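Local coordinates for uncharacterized protein conserved in bacteria (Streptococcus suis, PDB 4FZQ), which acts as a surface antigen that mediates attachment of the bacterium to host cells, the crystallised fragment being its G5 domain, at residues R21-L26 with I72-S77; S44-V49 with T58-E63. The protein carries 1 engineered substitution. All coordinates share one frame; numbering follows the deposited sequence.

Contact 1 (R21-L26 with I72-S77); sequences RYDASL and ILVKGS
R21 lies beside V74 and Y22 beside K75 in parallel pairing, held by three backbone hydrogen bonds. R21 straddles V74: its N gives to L73 O at 2.8 Å, and its O takes K75 N at 3.0 Å as well as a CA-H contact from V74. Just past the strand end, D23 N gives to K75 O at 2.9 Å.

Nonpolar contacts fill the face that carries R21 and V74. CG1 of V74 stands anti to the backbone N (chi1 -171°) and meets D23 CB at 3.5 Å, with the poorly ordered L26 CD1 slightly farther off. A beta-branched residue favours extended backbone, and buried V74 also packs on Y32 of strand 31-35. The long R21 chain reaches I72, whose CG2 sits 4.0 Å above the guanidinium plane, toward the rim; NH2 of R21 forms a salt bridge with E19.

In the fold, strand 71-75 is the middle of a mixed three-stranded sheet at one end of the elongated G5 domain, parallel to 18-22 and antiparallel to 31-35.

Where pairing stops, the chain folds back in a type I turn from D23 to L26. An Asx turn braces it: D23 OD2 accepts S25 N from above the carboxylate plane and S25 OG on the syn side.

The flat ring of Y22 packs against backbone. G76 C lies at its edge, 3.3 Å from Y22 CE1, and S77 O approaches Y22 CD1 obliquely at 3.2 Å. The lack of a side chain at G76 is consistent with the close passage of L26, though that residue is poorly ordered.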
ATOM      1  N   ARG A  21       8.209 -13.994 -17.186  1.00 26.88           N
ATOM      2  CA  ARG A  21       8.274 -14.917 -18.300  1.00 29.32           C
ATOM      3  C   ARG A  21       9.666 -15.552 -18.351  1.00 29.72           C
ATOM      4  O   ARG A  21      10.662 -14.889 -18.082  1.00 29.46           O
ATOM      5  CB  ARG A  21       7.966 -14.108 -19.560  1.00 29.21           C
ATOM      6  CG  ARG A  21       7.690 -14.877 -20.808  1.00 32.39           C
ATOM      7  CD  ARG A  21       7.269 -13.918 -21.921  1.00 31.31           C
ATOM      8  NE  ARG A  21       5.959 -13.320 -21.678  1.00 29.80           N
ATOM      9  CZ  ARG A  21       5.293 -12.600 -22.574  1.00 29.19           C
ATOM     10  NH1 ARG A  21       5.819 -12.387 -23.772  1.00 30.60           N
ATOM     11  NH2 ARG A  21       4.096 -12.103 -22.283  1.00 24.80           N
ATOM     12  N   TYR A  22       9.735 -16.842 -18.666  1.00 34.89           N
ATOM     13  CA  TYR A  22      11.024 -17.538 -18.745  1.00 38.10           C
ATOM     14  C   TYR A  22      11.557 -17.575 -20.169  1.00 39.33           C
ATOM     15  O   TYR A  22      10.805 -17.784 -21.111  1.00 37.13           O
ATOM     16  CB  TYR A  22      10.907 -18.985 -18.234  1.00 38.51           C
ATOM     17  CG  TYR A  22      12.159 -19.837 -18.462  1.00 40.04           C
ATOM     18  CD1 TYR A  22      13.411 -19.415 -18.007  1.00 42.36           C
ATOM     19  CD2 TYR A  22      12.081 -21.078 -19.097  1.00 40.21           C
ATOM     20  CE1 TYR A  22      14.550 -20.207 -18.173  1.00 42.75           C
ATOM     21  CE2 TYR A  22      13.213 -21.879 -19.270  1.00 40.47           C
ATOM     22  CZ  TYR A  22      14.446 -21.442 -18.803  1.00 44.18           C
ATOM     23  OH  TYR A  22      15.571 -22.240 -18.937  1.00 42.03           O
ATOM     24  N   ASP A  23      12.862 -17.370 -20.310  1.00 41.18           N
ATOM     25  CA  ASP A  23      13.517 -17.414 -21.610  1.00 45.11           C
ATOM     26  C   ASP A  23      14.766 -18.267 -21.413  1.00 46.34           C
ATOM     27  O   ASP A  23      15.674 -17.884 -20.677  1.00 45.66           O
ATOM     28  CB  ASP A  23      13.897 -15.999 -22.065  1.00 47.88           C
ATOM     29  CG  ASP A  23      14.583 -15.977 -23.428  1.00 52.87           C
ATOM     30  OD1 ASP A  23      14.855 -14.862 -23.934  1.00 54.98           O
ATOM     31  OD2 ASP A  23      14.853 -17.064 -23.993  1.00 53.17           O
ATOM     32  N   ALA A  24      14.801 -19.430 -22.059  1.00 51.06           N
ATOM     33  CA  ALA A  24      15.938 -20.335 -21.932  1.00 53.46           C
ATOM     34  C   ALA A  24      17.242 -19.746 -22.484  1.00 54.94           C
ATOM     35  O   ALA A  24      18.334 -20.188 -22.130  1.00 54.45           O
ATOM     36  CB  ALA A  24      15.622 -21.656 -22.618  1.00 53.51           C
ATOM     37  N   SER A  25      17.120 -18.735 -23.336  1.00 51.25           N
ATOM     38  CA  SER A  25      18.281 -18.084 -23.938  1.00 53.25           C
ATOM     39  C   SER A  25      19.130 -17.319 -22.922  1.00 54.59           C
ATOM     40  O   SER A  25      20.356 -17.306 -23.004  1.00 54.88           O
ATOM     41  CB  SER A  25      17.816 -17.117 -25.022  1.00 54.18           C
ATOM     42  OG  SER A  25      16.856 -17.735 -25.862  1.00 55.86           O
ATOM     43  N   LEU A  26      18.471 -16.675 -21.968  1.00 60.86           N
ATOM     44  CA  LEU A  26      19.174 -15.895 -20.960  1.00 62.64           C
ATOM     45  C   LEU A  26      19.948 -16.756 -19.974  1.00 63.77           C
ATOM     46  O   LEU A  26      19.584 -17.900 -19.709  1.00 63.90           O
ATOM     47  CB  LEU A  26      18.184 -15.042 -20.165  1.00 62.03           C
ATOM     48  CG  LEU A  26      17.242 -14.097 -20.907  1.00 61.94           C
ATOM     49  CD1 LEU A  26      16.248 -13.526 -19.910  1.00 61.28           C
ATOM     50  CD2 LEU A  26      18.026 -12.991 -21.587  1.00 61.04           C
ATOM     51  N   ILE A  72       6.354  -6.676 -18.462  1.00 27.34           N
ATOM     52  CA  ILE A  72       6.845  -8.034 -18.643  1.00 25.65           C
ATOM     53  C   ILE A  72       8.306  -8.173 -18.239  1.00 25.61           C
ATOM     54  O   ILE A  72       9.183  -7.504 -18.796  1.00 24.00           O
ATOM     55  CB  ILE A  72       6.694  -8.523 -20.114  1.00 25.39           C
ATOM     56  CG1 ILE A  72       5.226  -8.790 -20.452  1.00 26.64           C
ATOM     57  CG2 ILE A  72       7.444  -9.823 -20.308  1.00 23.75           C
ATOM     58  CD1 ILE A  72       4.160  -8.641 -19.361  1.00 42.95           C
ATOM     59  N   LEU A  73       8.562  -9.043 -17.268  1.00 22.57           N
ATOM     60  CA  LEU A  73       9.923  -9.289 -16.820  1.00 23.71           C
ATOM     61  C   LEU A  73      10.341 -10.646 -17.386  1.00 23.38           C
ATOM     62  O   LEU A  73       9.655 -11.648 -17.185  1.00 21.23           O
ATOM     63  CB  LEU A  73      10.004  -9.313 -15.293  1.00 26.14           C
ATOM     64  CG  LEU A  73      11.447  -9.280 -14.767  1.00 30.20           C
ATOM     65  CD1 LEU A  73      12.003  -7.879 -14.985  1.00 30.43           C
ATOM     66  CD2 LEU A  73      11.509  -9.646 -13.292  1.00 30.11           C
ATOM     67  N   VAL A  74      11.455 -10.666 -18.108  1.00 23.15           N
ATOM     68  CA  VAL A  74      11.957 -11.895 -18.715  1.00 24.11           C
ATOM     69  C   VAL A  74      13.236 -12.330 -18.002  1.00 25.93           C
ATOM     70  O   VAL A  74      14.182 -11.556 -17.887  1.00 24.75           O
ATOM     71  CB  VAL A  74      12.250 -11.690 -20.229  1.00 25.51           C
ATOM     72  CG1 VAL A  74      12.559 -13.019 -20.879  1.00 27.32           C
ATOM     73  CG2 VAL A  74      11.048 -11.051 -20.923  1.00 24.71           C
ATOM     74  N   LYS A  75      13.259 -13.565 -17.512  1.00 32.93           N
ATOM     75  CA  LYS A  75      14.427 -14.069 -16.806  1.00 33.55           C
ATOM     76  C   LYS A  75      14.871 -15.450 -17.284  1.00 35.96           C
ATOM     77  O   LYS A  75      14.152 -16.151 -18.015  1.00 35.51           O
ATOM     78  CB  LYS A  75      14.156 -14.093 -15.306  1.00 32.76           C
ATOM     79  CG  LYS A  75      12.911 -14.852 -14.925  1.00 32.14           C
ATOM     80  CD  LYS A  75      12.676 -14.792 -13.424  1.00 31.41           C
ATOM     81  CE  LYS A  75      13.790 -15.472 -12.658  1.00 33.05           C
ATOM     82  NZ  LYS A  75      13.514 -15.497 -11.196  1.00 34.26           N
ATOM     83  N   GLY A  76      16.066 -15.834 -16.847  1.00 36.52           N
ATOM     84  CA  GLY A  76      16.636 -17.100 -17.251  1.00 38.60           C
ATOM     85  C   GLY A  76      16.390 -18.255 -16.313  1.00 40.04           C
ATOM     86  O   GLY A  76      17.208 -19.170 -16.228  1.00 41.71           O
ATOM     87  N   SER A  77      15.278 -18.214 -15.590  1.00 37.42           N
ATOM     88  CA  SER A  77      14.940 -19.307 -14.683  1.00 37.25           C
ATOM     89  C   SER A  77      13.428 -19.445 -14.660  1.00 36.38           C
ATOM     90  O   SER A  77      12.724 -18.512 -15.019  1.00 36.50           O
ATOM     91  CB  SER A  77      15.435 -19.017 -13.271  1.00 36.99           C
ATOM     92  OG  SER A  77      16.746 -18.491 -13.273  1.00 43.95           O
TER

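Contact 2 (S44-V49 with T58-E63); sequences SVYQDV and TNLLSE
Strands S44-V49 and T58-E63 run antiparallel at 153°, their axes approaching to 4.5 Å. Q47 and N59 form a regular hydrogen-bonded pair, Q47 N reaching N59 O at 2.7 Å and N59 N reaching Q47 O at 2.8 Å. Farther along, the register slips by one residue. V45 O accepts both L61 N, at 2.7 Å, and S62 N, a weak bond at 3.4 Å, while V45 N gives to S62 O. This is a classic beta bulge, and L61, with its psi of -40°, is the extra residue.

The bulge lies within the hairpin of strands 41-50 and 55-66, and pairing resumes beyond it. Strand 4-13 borders 41-50 across from this pairing, while S62 and E63 pair antiparallel with a strand of the second subunit, continuing the sheet across the interface.

Y46 and L60 make a CH-pi contact: L60 CD1 lies over one face of the ring, 3.7 Å above its plane and offset toward the rim. Y46 CG stands beside its own backbone N, anti to the carbonyl carbon (chi1 -66°). The same L60 methyl also touches CB of S44, a short side chain on the same face. L61, turned toward the partner strand by the bulge, sets CD2 at 3.9 Å from Q47 CB and 4.1 Å from V45 CG1. S62 OG rests against V45 CB. Acidic D48 is buried, but its carboxylate is paired by R8 and K6 of strand 4-13.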
ATOM      1  N   SER A  44     -14.610   6.370 -11.603  1.00 24.23           N
ATOM      2  CA  SER A  44     -15.902   6.478 -10.961  1.00 22.97           C
ATOM      3  C   SER A  44     -16.505   7.832 -11.294  1.00 24.14           C
ATOM      4  O   SER A  44     -15.815   8.859 -11.268  1.00 22.95           O
ATOM      5  CB  SER A  44     -15.766   6.346  -9.445  1.00 23.34           C
ATOM      6  OG  SER A  44     -15.187   5.119  -9.081  1.00 23.32           O
ATOM      7  N   VAL A  45     -17.790   7.829 -11.633  1.00 24.93           N
ATOM      8  CA  VAL A  45     -18.492   9.070 -11.919  1.00 24.42           C
ATOM      9  C   VAL A  45     -19.412   9.291 -10.730  1.00 23.82           C
ATOM     10  O   VAL A  45     -20.202   8.411 -10.377  1.00 21.57           O
ATOM     11  CB  VAL A  45     -19.341   8.981 -13.193  1.00 26.37           C
ATOM     12  CG1 VAL A  45     -20.172  10.257 -13.347  1.00 25.58           C
ATOM     13  CG2 VAL A  45     -18.448   8.794 -14.403  1.00 24.57           C
ATOM     14  N   TYR A  46     -19.291  10.456 -10.103  1.00 22.70           N
ATOM     15  CA  TYR A  46     -20.110  10.780  -8.945  1.00 22.97           C
ATOM     16  C   TYR A  46     -21.026  11.933  -9.245  1.00 24.08           C
ATOM     17  O   TYR A  46     -20.838  12.657 -10.228  1.00 22.80           O
ATOM     18  CB  TYR A  46     -19.247  11.197  -7.752  1.00 22.04           C
ATOM     19  CG  TYR A  46     -18.363  10.117  -7.188  1.00 21.28           C
ATOM     20  CD1 TYR A  46     -17.068   9.925  -7.668  1.00 22.71           C
ATOM     21  CD2 TYR A  46     -18.821   9.286  -6.170  1.00 19.43           C
ATOM     22  CE1 TYR A  46     -16.248   8.923  -7.139  1.00 24.51           C
ATOM     23  CE2 TYR A  46     -18.021   8.291  -5.639  1.00 22.54           C
ATOM     24  CZ  TYR A  46     -16.733   8.114  -6.126  1.00 24.59           C
ATOM     25  OH  TYR A  46     -15.930   7.134  -5.593  1.00 29.87           O
ATOM     26  N   GLN A  47     -22.027  12.104  -8.386  1.00 27.19           N
ATOM     27  CA  GLN A  47     -22.931  13.234  -8.520  1.00 26.77           C
ATOM     28  C   GLN A  47     -23.064  13.888  -7.159  1.00 26.52           C
ATOM     29  O   GLN A  47     -23.417  13.238  -6.177  1.00 23.54           O
ATOM     30  CB  GLN A  47     -24.304  12.827  -9.009  1.00 27.93           C
ATOM     31  CG  GLN A  47     -25.074  14.044  -9.450  1.00 31.44           C
ATOM     32  CD  GLN A  47     -26.463  13.732  -9.923  1.00 33.49           C
ATOM     33  OE1 GLN A  47     -27.033  14.481 -10.712  1.00 34.07           O
ATOM     34  NE2 GLN A  47     -27.028  12.634  -9.436  1.00 34.32           N
ATOM     35  N   ASP A  48     -22.764  15.179  -7.102  1.00 26.29           N
ATOM     36  CA  ASP A  48     -22.833  15.915  -5.853  1.00 29.77           C
ATOM     37  C   ASP A  48     -24.044  16.822  -5.813  1.00 30.97           C
ATOM     38  O   ASP A  48     -24.501  17.299  -6.853  1.00 31.82           O
ATOM     39  CB  ASP A  48     -21.583  16.775  -5.687  1.00 31.48           C
ATOM     40  CG  ASP A  48     -20.314  15.956  -5.553  1.00 32.53           C
ATOM     41  OD1 ASP A  48     -19.244  16.470  -5.934  1.00 32.89           O
ATOM     42  OD2 ASP A  48     -20.380  14.813  -5.059  1.00 34.37           O
ATOM     43  N   VAL A  49     -24.570  17.041  -4.613  1.00 29.40           N
ATOM     44  CA  VAL A  49     -25.690  17.955  -4.448  1.00 30.30           C
ATOM     45  C   VAL A  49     -25.078  19.170  -3.774  1.00 30.79           C
ATOM     46  O   VAL A  49     -24.383  19.041  -2.766  1.00 29.44           O
ATOM     47  CB  VAL A  49     -26.789  17.411  -3.512  1.00 29.87           C
ATOM     48  CG1 VAL A  49     -27.979  18.366  -3.518  1.00 29.58           C
ATOM     49  CG2 VAL A  49     -27.221  16.059  -3.940  1.00 28.17           C
ATOM     50  N   THR A  58     -23.295  13.017  -1.933  1.00 27.70           N
ATOM     51  CA  THR A  58     -22.881  12.550  -3.238  1.00 26.82           C
ATOM     52  C   THR A  58     -23.225  11.095  -3.489  1.00 25.27           C
ATOM     53  O   THR A  58     -23.164  10.259  -2.587  1.00 24.22           O
ATOM     54  CB  THR A  58     -21.351  12.785  -3.473  1.00 26.41           C
ATOM     55  OG1 THR A  58     -20.705  11.538  -3.723  1.00 28.36           O
ATOM     56  CG2 THR A  58     -20.706  13.461  -2.278  1.00 25.77           C
ATOM     57  N   ASN A  59     -23.619  10.813  -4.725  1.00 26.79           N
ATOM     58  CA  ASN A  59     -23.957   9.464  -5.135  1.00 26.19           C
ATOM     59  C   ASN A  59     -22.967   8.992  -6.188  1.00 26.44           C
ATOM     60  O   ASN A  59     -22.423   9.789  -6.965  1.00 26.60           O
ATOM     61  CB  ASN A  59     -25.361   9.391  -5.745  1.00 27.21           C
ATOM     62  CG  ASN A  59     -26.468   9.677  -4.748  1.00 27.09           C
ATOM     63  OD1 ASN A  59     -26.363   9.361  -3.567  1.00 27.99           O
ATOM     64  ND2 ASN A  59     -27.554  10.257  -5.236  1.00 28.10           N
ATOM     65  N   LEU A  60     -22.738   7.684  -6.204  1.00 24.69           N
ATOM     66  CA  LEU A  60     -21.858   7.062  -7.175  1.00 23.57           C
ATOM     67  C   LEU A  60     -22.767   6.684  -8.348  1.00 23.73           C
ATOM     68  O   LEU A  60     -23.711   5.926  -8.181  1.00 25.82           O
ATOM     69  CB  LEU A  60     -21.224   5.806  -6.576  1.00 22.79           C
ATOM     70  CG  LEU A  60     -20.406   4.946  -7.546  1.00 22.99           C
ATOM     71  CD1 LEU A  60     -19.163   5.716  -7.990  1.00 21.50           C
ATOM     72  CD2 LEU A  60     -20.009   3.641  -6.868  1.00 23.22           C
ATOM     73  N   LEU A  61     -22.488   7.225  -9.523  1.00 19.59           N
ATOM     74  CA  LEU A  61     -23.293   6.947 -10.694  1.00 21.18           C
ATOM     75  C   LEU A  61     -22.833   5.716 -11.468  1.00 24.34           C
ATOM     76  O   LEU A  61     -23.661   4.936 -11.946  1.00 25.61           O
ATOM     77  CB  LEU A  61     -23.291   8.165 -11.614  1.00 22.37           C
ATOM     78  CG  LEU A  61     -24.525   9.074 -11.620  1.00 23.61           C
ATOM     79  CD1 LEU A  61     -25.151   9.164 -10.239  1.00 21.70           C
ATOM     80  CD2 LEU A  61     -24.109  10.440 -12.146  1.00 22.60           C
ATOM     81  N   SER A  62     -21.516   5.544 -11.595  1.00 24.06           N
ATOM     82  CA  SER A  62     -20.964   4.405 -12.314  1.00 23.84           C
ATOM     83  C   SER A  62     -19.508   4.171 -11.976  1.00 26.84           C
ATOM     84  O   SER A  62     -18.804   5.069 -11.514  1.00 25.96           O
ATOM     85  CB  SER A  62     -21.102   4.607 -13.819  1.00 22.93           C
ATOM     86  OG  SER A  62     -20.441   5.787 -14.234  1.00 21.99           O
ATOM     87  N   GLU A  63     -19.056   2.953 -12.238  1.00 38.05           N
ATOM     88  CA  GLU A  63     -17.695   2.559 -11.944  1.00 40.12           C
ATOM     89  C   GLU A  63     -17.207   1.678 -13.100  1.00 41.16           C
ATOM     90  O   GLU A  63     -17.737   0.588 -13.341  1.00 41.08           O
ATOM     91  CB  GLU A  63     -17.700   1.803 -10.619  1.00 41.94           C
ATOM     92  CG  GLU A  63     -16.377   1.629  -9.935  1.00 46.26           C
ATOM     93  CD  GLU A  63     -16.544   0.959  -8.585  1.00 52.38           C
ATOM     94  OE1 GLU A  63     -17.092   1.602  -7.663  1.00 54.34           O
ATOM     95  OE2 GLU A  63     -16.143  -0.219  -8.444  1.00 55.72           O
TER
HETATM   96  O   HOH W   1     -15.653   3.521  -7.285  1.00 35.95           O

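How the contacts relate
Contacts 1 and 2 are both surface contacts, set on opposite sides of the chain's centre with their nearest atoms about 25 Å apart. They share no strand, although 71-75 is the next strand after 55-66, and contact 2 is nested within the loop that contact 1 closes. Contact 1 brings together parts of the chain distant in sequence through parallel pairing, and ends in a turn braced by D23 and S25, with a ring lying against backbone. Contact 2 is a local antiparallel hairpin, irregular at its bulge, where leucines meet an aromatic ring and aliphatic carbons. Its outer strand is also where the second subunit joins the sheet.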